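Local coordinates for protein lectin (Pleurotus ostreatus, PDB 6T0Q) that binds calcium and galactose-type sugars, including N-acetylgalactosamine, as a mushroom lectin, at residues A[32-40]-A[144-153]; A[255-263]-A[344-352]. All coordinates share one frame; numbering follows the deposited sequence.

Interaction 1 (A[32-40]-A[144-153]); sequences TSKWIWTGE and VTDESWKTLR. Unlike the reference sequence in segment 32-40: Thr32 (reference Ala).
Arg153, Ile36 and Thr145 carry the contact between residues 32-40 and 144-153 in the first calcium-binding beta-sandwich. The latter segment leaves strand 140-144 in one sheet and crosses to the weakly bonded strand 150-151 in the other, and strand 34-37 runs past this crossing. Thr145 grips Lys34 twice. Its OG1 donates to Lys34 O over 2.7 Å, lying in the carbonyl plane, while its O accepts a bent bond from Lys34 N (3.2 Å, 141° at the hydrogen). The hydroxyl also has Ala129 N as a partner, so it ties the crossing to strand 126-135.

Ile36 fills the bend. With CG1 set between its backbone N and carbonyl carbon (chi1 60°), CD1 comes within 3.9 Å of Trp149 CB and also touches Thr145 CB, while CG2 rests on Asp146 O at 3.6 Å. The type I turn Asp146-Trp149, with an Asx turn at Asp146, brings Asp146 O and Trp149 CB round it.

At the far end Arg153 is extended and slides past Glu40 in the opposite direction. One guanidinium face lies over Glu40 CA and Gly39 C, whereas the Glu40 carboxylate turns to a salt bridge with Arg53. A water at the guanidinium edge, in its plane, donates to Gly39 O (2.8 Å) and accepts from Arg153 NH2 (3.0 Å).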
loop_
_atom_site.group_PDB
_atom_site.type_symbol
_atom_site.label_atom_id
_atom_site.label_comp_id
_atom_site.label_asym_id
_atom_site.label_seq_id
_atom_site.Cartn_x
_atom_site.Cartn_y
_atom_site.Cartn_z
ATOM N N THR A 32 26.498 4.311 -30.502
ATOM C CA THR A 32 27.715 3.557 -30.230
ATOM C C THR A 32 27.503 2.053 -30.307
ATOM O O THR A 32 28.436 1.290 -30.039
ATOM C CB THR A 32 28.284 3.931 -28.862
ATOM O OG1 THR A 32 27.381 3.509 -27.836
ATOM C CG2 THR A 32 28.487 5.439 -28.766
ATOM N N SER A 33 26.314 1.606 -30.687
ATOM C CA SER A 33 26.028 0.182 -30.655
ATOM C C SER A 33 26.446 -0.492 -31.958
ATOM O O SER A 33 26.619 0.157 -32.994
ATOM C CB SER A 33 24.535 -0.050 -30.387
ATOM O OG SER A 33 24.263 -1.438 -30.267
ATOM N N LYS A 34 26.595 -1.820 -31.900
ATOM C CA LYS A 34 26.945 -2.631 -33.059
ATOM C C LYS A 34 25.884 -3.696 -33.326
ATOM O O LYS A 34 25.253 -4.219 -32.403
ATOM C CB LYS A 34 28.307 -3.340 -32.878
ATOM C CG LYS A 34 29.447 -2.468 -32.314
ATOM C CD LYS A 34 29.807 -1.346 -33.269
ATOM C CE LYS A 34 30.959 -0.486 -32.723
ATOM N NZ LYS A 34 31.102 0.777 -33.511
ATOM N N TRP A 35 25.703 -4.009 -34.606
ATOM C CA TRP A 35 24.945 -5.184 -35.017
ATOM C C TRP A 35 25.783 -6.435 -34.780
ATOM O O TRP A 35 26.969 -6.462 -35.123
ATOM C CB TRP A 35 24.592 -5.083 -36.505
ATOM C CG TRP A 35 23.639 -3.976 -36.823
ATOM C CD1 TRP A 35 23.944 -2.728 -37.297
ATOM C CD2 TRP A 35 22.215 -4.025 -36.694
ATOM N NE1 TRP A 35 22.785 -1.994 -37.461
ATOM C CE2 TRP A 35 21.713 -2.770 -37.096
ATOM C CE3 TRP A 35 21.314 -5.011 -36.267
ATOM C CZ2 TRP A 35 20.348 -2.473 -37.084
ATOM C CZ3 TRP A 35 19.954 -4.713 -36.256
ATOM C CH2 TRP A 35 19.489 -3.456 -36.661
ATOM N N ILE A 36 25.182 -7.484 -34.214
ATOM C CA ILE A 36 25.924 -8.730 -34.053
ATOM C C ILE A 36 25.120 -9.901 -34.592
ATOM O O ILE A 36 23.882 -9.891 -34.617
ATOM C CB ILE A 36 26.338 -9.003 -32.593
ATOM C CG1 ILE A 36 25.110 -9.110 -31.683
ATOM C CG2 ILE A 36 27.329 -7.943 -32.118
ATOM C CD1 ILE A 36 25.475 -9.416 -30.214
ATOM N N TRP A 37 25.854 -10.912 -35.041
ATOM C CA TRP A 37 25.295 -12.213 -35.376
ATOM C C TRP A 37 26.389 -13.236 -35.071
ATOM O O TRP A 37 27.290 -12.970 -34.265
ATOM C CB TRP A 37 24.781 -12.208 -36.833
ATOM C CG TRP A 37 23.864 -13.352 -37.135
ATOM C CD1 TRP A 37 24.134 -14.435 -37.927
ATOM C CD2 TRP A 37 22.537 -13.553 -36.618
ATOM N NE1 TRP A 37 23.054 -15.284 -37.947
ATOM C CE2 TRP A 37 22.062 -14.767 -37.153
ATOM C CE3 TRP A 37 21.702 -12.815 -35.765
ATOM C CZ2 TRP A 37 20.785 -15.268 -36.864
ATOM C CZ3 TRP A 37 20.426 -13.311 -35.480
ATOM C CH2 TRP A 37 19.984 -14.530 -36.030
ATOM N N THR A 38 26.324 -14.401 -35.718
ATOM C CA THR A 38 27.222 -15.508 -35.400
ATOM C C THR A 38 28.501 -15.513 -36.223
ATOM O O THR A 38 29.498 -16.096 -35.791
ATOM C CB THR A 38 26.524 -16.852 -35.634
ATOM O OG1 THR A 38 26.112 -16.944 -37.001
ATOM C CG2 THR A 38 25.319 -17.019 -34.701
ATOM N N GLY A 39 28.491 -14.939 -37.419
ATOM C CA GLY A 39 29.623 -15.114 -38.302
ATOM C C GLY A 39 29.591 -16.396 -39.101
ATOM O O GLY A 39 30.583 -16.720 -39.765
ATOM N N GLU A 40 28.475 -17.135 -39.065
ATOM C CA GLU A 40 28.329 -18.295 -39.942
ATOM C C GLU A 40 28.571 -17.918 -41.399
ATOM O O GLU A 40 29.132 -18.707 -42.164
ATOM C CB GLU A 40 26.949 -18.922 -39.744
ATOM C CG GLU A 40 26.902 -19.748 -38.444
ATOM C CD GLU A 40 25.489 -20.043 -37.987
ATOM O OE1 GLU A 40 24.821 -19.121 -37.464
ATOM O OE2 GLU A 40 25.041 -21.196 -38.160
ATOM N N VAL A 144 26.432 -1.851 -24.915
ATOM C CA VAL A 144 25.944 -2.158 -26.256
ATOM C C VAL A 144 26.196 -3.621 -26.593
ATOM O O VAL A 144 27.037 -4.290 -25.994
ATOM C CB VAL A 144 26.596 -1.260 -27.333
ATOM C CG1 VAL A 144 26.283 0.210 -27.067
ATOM C CG2 VAL A 144 28.119 -1.491 -27.376
ATOM N N THR A 145 25.448 -4.112 -27.578
ATOM C CA THR A 145 25.825 -5.341 -28.266
ATOM C C THR A 145 27.131 -5.114 -29.025
ATOM O O THR A 145 27.281 -4.107 -29.725
ATOM C CB THR A 145 24.723 -5.758 -29.243
ATOM O OG1 THR A 145 24.263 -4.599 -29.947
ATOM C CG2 THR A 145 23.546 -6.393 -28.504
ATOM N N ASP A 146 28.073 -6.046 -28.887
ATOM C CA ASP A 146 29.312 -6.005 -29.662
ATOM C C ASP A 146 29.981 -7.378 -29.583
ATOM O O ASP A 146 29.369 -8.360 -29.148
ATOM C CB ASP A 146 30.232 -4.869 -29.179
ATOM C CG ASP A 146 30.669 -5.021 -27.723
ATOM O OD1 ASP A 146 30.558 -6.116 -27.127
ATOM O OD2 ASP A 146 31.142 -4.004 -27.172
ATOM N N GLU A 147 31.255 -7.440 -29.997
ATOM C CA GLU A 147 31.979 -8.706 -30.056
ATOM C C GLU A 147 32.295 -9.282 -28.679
ATOM O O GLU A 147 32.804 -10.408 -28.604
ATOM C CB GLU A 147 33.284 -8.539 -30.859
ATOM C CG GLU A 147 34.403 -7.761 -30.145
ATOM C CD GLU A 147 34.186 -6.249 -30.146
ATOM O OE1 GLU A 147 33.152 -5.778 -30.670
ATOM O OE2 GLU A 147 35.055 -5.523 -29.615
ATOM N N SER A 148 32.008 -8.562 -27.591
ATOM C CA SER A 148 32.186 -9.159 -26.270
ATOM C C SER A 148 31.002 -10.028 -25.861
ATOM O O SER A 148 31.093 -10.738 -24.860
ATOM C CB SER A 148 32.430 -8.075 -25.209
ATOM O OG SER A 148 31.268 -7.281 -25.008
ATOM N N TRP A 149 29.898 -9.993 -26.605
ATOM C CA TRP A 149 28.786 -10.890 -26.328
ATOM C C TRP A 149 29.138 -12.303 -26.785
ATOM O O TRP A 149 29.954 -12.496 -27.688
ATOM C CB TRP A 149 27.520 -10.393 -27.035
ATOM C CG TRP A 149 26.929 -9.163 -26.381
ATOM C CD1 TRP A 149 27.576 -7.996 -26.082
ATOM C CD2 TRP A 149 25.573 -8.995 -25.938
ATOM N NE1 TRP A 149 26.707 -7.112 -25.480
ATOM C CE2 TRP A 149 25.472 -7.701 -25.378
ATOM C CE3 TRP A 149 24.441 -9.822 -25.940
ATOM C CZ2 TRP A 149 24.280 -7.208 -24.839
ATOM C CZ3 TRP A 149 23.250 -9.329 -25.400
ATOM C CH2 TRP A 149 23.180 -8.033 -24.868
ATOM N N LYS A 150 28.529 -13.297 -26.138
ATOM C CA LYS A 150 28.702 -14.690 -26.525
ATOM C C LYS A 150 27.518 -15.157 -27.366
ATOM O O LYS A 150 26.395 -14.675 -27.207
ATOM C CB LYS A 150 28.848 -15.588 -25.288
ATOM C CG LYS A 150 30.147 -15.361 -24.490
ATOM C CD LYS A 150 31.363 -15.342 -25.413
ATOM C CE LYS A 150 32.683 -15.529 -24.635
ATOM N NZ LYS A 150 32.809 -16.881 -23.998
ATOM N N THR A 151 27.780 -16.106 -28.262
ATOM C CA THR A 151 26.737 -16.672 -29.105
ATOM C C THR A 151 27.022 -18.154 -29.320
ATOM O O THR A 151 27.981 -18.709 -28.772
ATOM C CB THR A 151 26.640 -15.920 -30.443
ATOM O OG1 THR A 151 25.485 -16.365 -31.165
ATOM C CG2 THR A 151 27.869 -16.166 -31.293
ATOM N N LEU A 152 26.172 -18.801 -30.120
ATOM C CA LEU A 152 26.416 -20.163 -30.584
ATOM C C LEU A 152 26.007 -20.270 -32.043
ATOM O O LEU A 152 25.080 -19.594 -32.486
ATOM C CB LEU A 152 25.630 -21.215 -29.785
ATOM C CG LEU A 152 25.949 -21.511 -28.323
ATOM C CD1 LEU A 152 24.933 -22.518 -27.809
ATOM C CD2 LEU A 152 27.357 -22.049 -28.163
ATOM N N ARG A 153 26.690 -21.138 -32.783
ATOM C CA ARG A 153 26.282 -21.453 -34.151
ATOM C C ARG A 153 25.238 -22.559 -34.168
ATOM O O ARG A 153 25.389 -23.563 -34.860
ATOM C CB ARG A 153 27.492 -21.851 -34.989
ATOM C CG ARG A 153 28.560 -20.792 -35.105
ATOM C CD ARG A 153 29.627 -21.215 -36.109
ATOM N NE ARG A 153 30.614 -20.168 -36.323
ATOM C CZ ARG A 153 31.193 -19.921 -37.493
ATOM N NH1 ARG A 153 30.879 -20.645 -38.559
ATOM N NH2 ARG A 153 32.086 -18.951 -37.596
HETATM O O HOH W 1 32.324 -18.785 -40.598
#

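Interaction 2 (A[255-263]-A[344-352])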
loop_
_atom_site.group_PDB
_atom_site.type_symbol
_atom_site.label_atom_id
_atom_site.label_comp_id
_atom_site.label_asym_id
_atom_site.label_seq_id
_atom_site.Cartn_x
_atom_site.Cartn_y
_atom_site.Cartn_z
ATOM N N SER A 255 4.764 23.601 -20.112
ATOM C CA SER A 255 3.730 24.529 -20.566
ATOM C C SER A 255 3.476 24.396 -22.059
ATOM O O SER A 255 3.170 25.390 -22.727
ATOM C CB SER A 255 4.101 25.983 -20.224
ATOM O OG SER A 255 5.390 26.312 -20.714
ATOM N N SER A 256 3.578 23.187 -22.596
ATOM C CA SER A 256 3.373 22.960 -24.017
ATOM C C SER A 256 2.433 21.784 -24.213
ATOM O O SER A 256 2.591 20.744 -23.563
ATOM C CB SER A 256 4.701 22.692 -24.737
ATOM O OG SER A 256 4.449 22.399 -26.099
ATOM N N TYR A 257 1.457 21.944 -25.105
ATOM C CA TYR A 257 0.626 20.826 -25.519
ATOM C C TYR A 257 1.037 20.290 -26.882
ATOM O O TYR A 257 0.341 19.439 -27.443
ATOM C CB TYR A 257 -0.859 21.215 -25.505
ATOM C CG TYR A 257 -1.217 22.520 -26.209
ATOM C CD1 TYR A 257 -1.557 22.537 -27.551
ATOM C CD2 TYR A 257 -1.241 23.726 -25.508
ATOM C CE1 TYR A 257 -1.902 23.731 -28.198
ATOM C CE2 TYR A 257 -1.571 24.920 -26.143
ATOM C CZ TYR A 257 -1.906 24.913 -27.485
ATOM O OH TYR A 257 -2.235 26.100 -28.111
ATOM N N THR A 258 2.165 20.752 -27.422
ATOM C CA THR A 258 2.707 20.181 -28.649
ATOM C C THR A 258 4.047 19.486 -28.455
ATOM O O THR A 258 4.463 18.722 -29.333
ATOM C CB THR A 258 2.871 21.270 -29.720
ATOM O OG1 THR A 258 3.709 22.312 -29.209
ATOM C CG2 THR A 258 1.508 21.856 -30.105
ATOM N N VAL A 259 4.729 19.733 -27.342
ATOM C CA VAL A 259 5.997 19.085 -27.036
ATOM C C VAL A 259 5.868 18.483 -25.642
ATOM O O VAL A 259 5.782 19.220 -24.652
ATOM C CB VAL A 259 7.177 20.065 -27.111
ATOM C CG1 VAL A 259 8.480 19.362 -26.725
ATOM C CG2 VAL A 259 7.278 20.680 -28.525
ATOM N N ALA A 260 5.834 17.147 -25.563
ATOM C CA ALA A 260 5.673 16.461 -24.287
ATOM C C ALA A 260 6.996 16.398 -23.526
ATOM O O ALA A 260 8.084 16.442 -24.108
ATOM C CB ALA A 260 5.134 15.041 -24.496
ATOM N N ASP A 261 6.890 16.265 -22.206
ATOM C CA ASP A 261 8.050 16.136 -21.331
ATOM C C ASP A 261 8.129 14.724 -20.768
ATOM O O ASP A 261 7.102 14.125 -20.446
ATOM C CB ASP A 261 7.968 17.138 -20.184
ATOM C CG ASP A 261 7.800 18.553 -20.681
ATOM O OD1 ASP A 261 8.554 18.925 -21.603
ATOM O OD2 ASP A 261 6.892 19.266 -20.194
ATOM N N ALA A 262 9.352 14.206 -20.627
ATOM C CA ALA A 262 9.590 12.887 -20.051
ATOM C C ALA A 262 10.511 13.000 -18.847
ATOM O O ALA A 262 11.460 13.797 -18.847
ATOM C CB ALA A 262 10.189 11.914 -21.083
ATOM N N TYR A 263 10.232 12.187 -17.825
ATOM C CA TYR A 263 10.965 12.207 -16.571
ATOM C C TYR A 263 11.284 10.789 -16.127
ATOM O O TYR A 263 10.521 9.855 -16.386
ATOM C CB TYR A 263 10.171 12.896 -15.453
ATOM C CG TYR A 263 9.757 14.302 -15.792
ATOM C CD1 TYR A 263 10.617 15.369 -15.556
ATOM C CD2 TYR A 263 8.505 14.568 -16.346
ATOM C CE1 TYR A 263 10.248 16.673 -15.871
ATOM C CE2 TYR A 263 8.123 15.868 -16.657
ATOM C CZ TYR A 263 9.002 16.913 -16.413
ATOM O OH TYR A 263 8.633 18.200 -16.720
ATOM N N TRP A 344 -6.008 18.946 -30.287
ATOM C CA TRP A 344 -4.566 18.733 -30.187
ATOM C C TRP A 344 -4.031 17.807 -31.276
ATOM O O TRP A 344 -2.880 17.964 -31.699
ATOM C CB TRP A 344 -4.217 18.192 -28.803
ATOM C CG TRP A 344 -4.851 19.042 -27.733
ATOM C CD1 TRP A 344 -4.492 20.311 -27.377
ATOM C CD2 TRP A 344 -5.979 18.700 -26.917
ATOM N NE1 TRP A 344 -5.316 20.776 -26.377
ATOM C CE2 TRP A 344 -6.235 19.807 -26.073
ATOM C CE3 TRP A 344 -6.792 17.565 -26.812
ATOM C CZ2 TRP A 344 -7.271 19.809 -25.135
ATOM C CZ3 TRP A 344 -7.817 17.564 -25.867
ATOM C CH2 TRP A 344 -8.044 18.680 -25.039
ATOM N N GLY A 345 -4.826 16.850 -31.740
ATOM C CA GLY A 345 -4.326 15.991 -32.803
ATOM C C GLY A 345 -3.315 14.963 -32.306
ATOM O O GLY A 345 -3.099 14.769 -31.108
ATOM N N ALA A 346 -2.672 14.308 -33.271
ATOM C CA ALA A 346 -1.758 13.208 -32.981
ATOM C C ALA A 346 -0.288 13.578 -33.142
ATOM O O ALA A 346 0.571 12.699 -33.013
ATOM C CB ALA A 346 -2.086 12.004 -33.882
ATOM N N GLY A 347 0.028 14.846 -33.430
ATOM C CA GLY A 347 1.387 15.260 -33.748
ATOM C C GLY A 347 2.318 15.572 -32.587
ATOM O O GLY A 347 3.411 16.094 -32.826
ATOM N N MET A 348 1.939 15.274 -31.346
ATOM C CA MET A 348 2.801 15.538 -30.187
ATOM C C MET A 348 4.255 15.126 -30.432
ATOM O O MET A 348 4.539 13.990 -30.820
ATOM C CB MET A 348 2.269 14.787 -28.960
ATOM C CG MET A 348 2.985 15.162 -27.651
ATOM S SD MET A 348 2.434 16.764 -27.015
ATOM C CE MET A 348 0.731 16.362 -26.560
ATOM N N VAL A 349 5.176 16.048 -30.183
ATOM C CA VAL A 349 6.596 15.705 -30.193
ATOM C C VAL A 349 6.931 14.982 -28.888
ATOM O O VAL A 349 6.820 15.556 -27.800
ATOM C CB VAL A 349 7.467 16.954 -30.368
ATOM C CG1 VAL A 349 8.947 16.565 -30.289
ATOM C CG2 VAL A 349 7.147 17.658 -31.703
ATOM N N ILE A 350 7.348 13.725 -28.997
ATOM C CA ILE A 350 7.662 12.882 -27.843
ATOM C C ILE A 350 9.168 12.645 -27.806
ATOM O O ILE A 350 9.756 12.339 -28.855
ATOM C CB ILE A 350 6.909 11.544 -27.920
ATOM C CG1 ILE A 350 5.389 11.782 -27.943
ATOM C CG2 ILE A 350 7.322 10.634 -26.755
ATOM C CD1 ILE A 350 4.564 10.549 -28.327
ATOM N N PRO A 351 9.826 12.746 -26.645
ATOM C CA PRO A 351 11.263 12.443 -26.581
ATOM C C PRO A 351 11.560 11.020 -27.026
ATOM O O PRO A 351 10.779 10.098 -26.793
ATOM C CB PRO A 351 11.606 12.643 -25.098
ATOM C CG PRO A 351 10.540 13.581 -24.585
ATOM C CD PRO A 351 9.294 13.168 -25.337
ATOM N N SER A 352 12.706 10.857 -27.681
ATOM C CA SER A 352 13.161 9.539 -28.103
ATOM C C SER A 352 13.498 8.665 -26.903
ATOM O O SER A 352 14.010 9.143 -25.886
ATOM C CB SER A 352 14.397 9.673 -28.996
ATOM O OG SER A 352 14.100 10.462 -30.128
HETATM O O HOH W 2 -0.229 18.244 -29.812
HETATM O O HOH W 3 3.626 18.773 -31.936
HETATM O O HOH W 4 9.136 16.152 -26.493
#
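Trp344 presents the edge of its five-membered ring to the face of Tyr257 in an offset edge-to-face pair, with planes at 68° and ring centroids 5.5 Å apart. Trp344 CD1 makes the closest approach, 3.7 Å from Tyr257 CD1. The indole is fixed from outside the contact as well: it stacks on the ring of Trp200, and its NE1 hydrogen-bonds to OD2 of the calcium ligand Asp239, placing Trp344 in the second shell of that site.

Beyond the rings, the loop after strand 331-338 runs beside the approach to strand 261-265 of the second beta-sandwich, joined to it by a single parallel beta bridge, Val259 with Val349. Val349 N donates to Thr258 O (2.9 Å, nearly straight at 171°), and Val349 O takes the N-H of Ala260 (2.9 Å). The side chains of Val259 and Val349 lie side by side and point the same way.

Met348 folds back along residues 257-260. Bends at chi2 (77°) and at chi3 lay SD against the backbone of Thr258 and bring CE to 3.2 Å from Tyr257 O, while CG packs on Ala260 CB at 3.8 Å. Farther along, the Pro351 ring carries its CG and CD against Ala260 O, with CG also touching Ala262 CB.

Waters join carbonyls in pairs, and two of these oxygens, Thr258 O and Val349 O, also accept the bridge bonds. One water links Tyr257 O to Trp344 O, another Thr258 O to Gly347 O. A third donates to Ala260 O at 2.6 Å and to Val349 O at 2.7 Å.

In the fold
Interaction 1 closes before interaction 2 opens along the chain, and the two belong to separate beta-sandwiches. Their centres are 35 Å apart and their nearest atoms about 13 Å, so they do not touch. Each nevertheless borders its own calcium site without supplying a metal ligand. In interaction 1 the Trp37 side chain lies about 8 Å from a bound calcium ion and about 4 Å from the side chain of its ligand Asn118. In interaction 2 the Tyr257 side chain is about 6 Å from a calcium ion. Because Gly283 of that second site also binds N-acetylgalactosamine, interaction 2 probably borders a sugar-binding region.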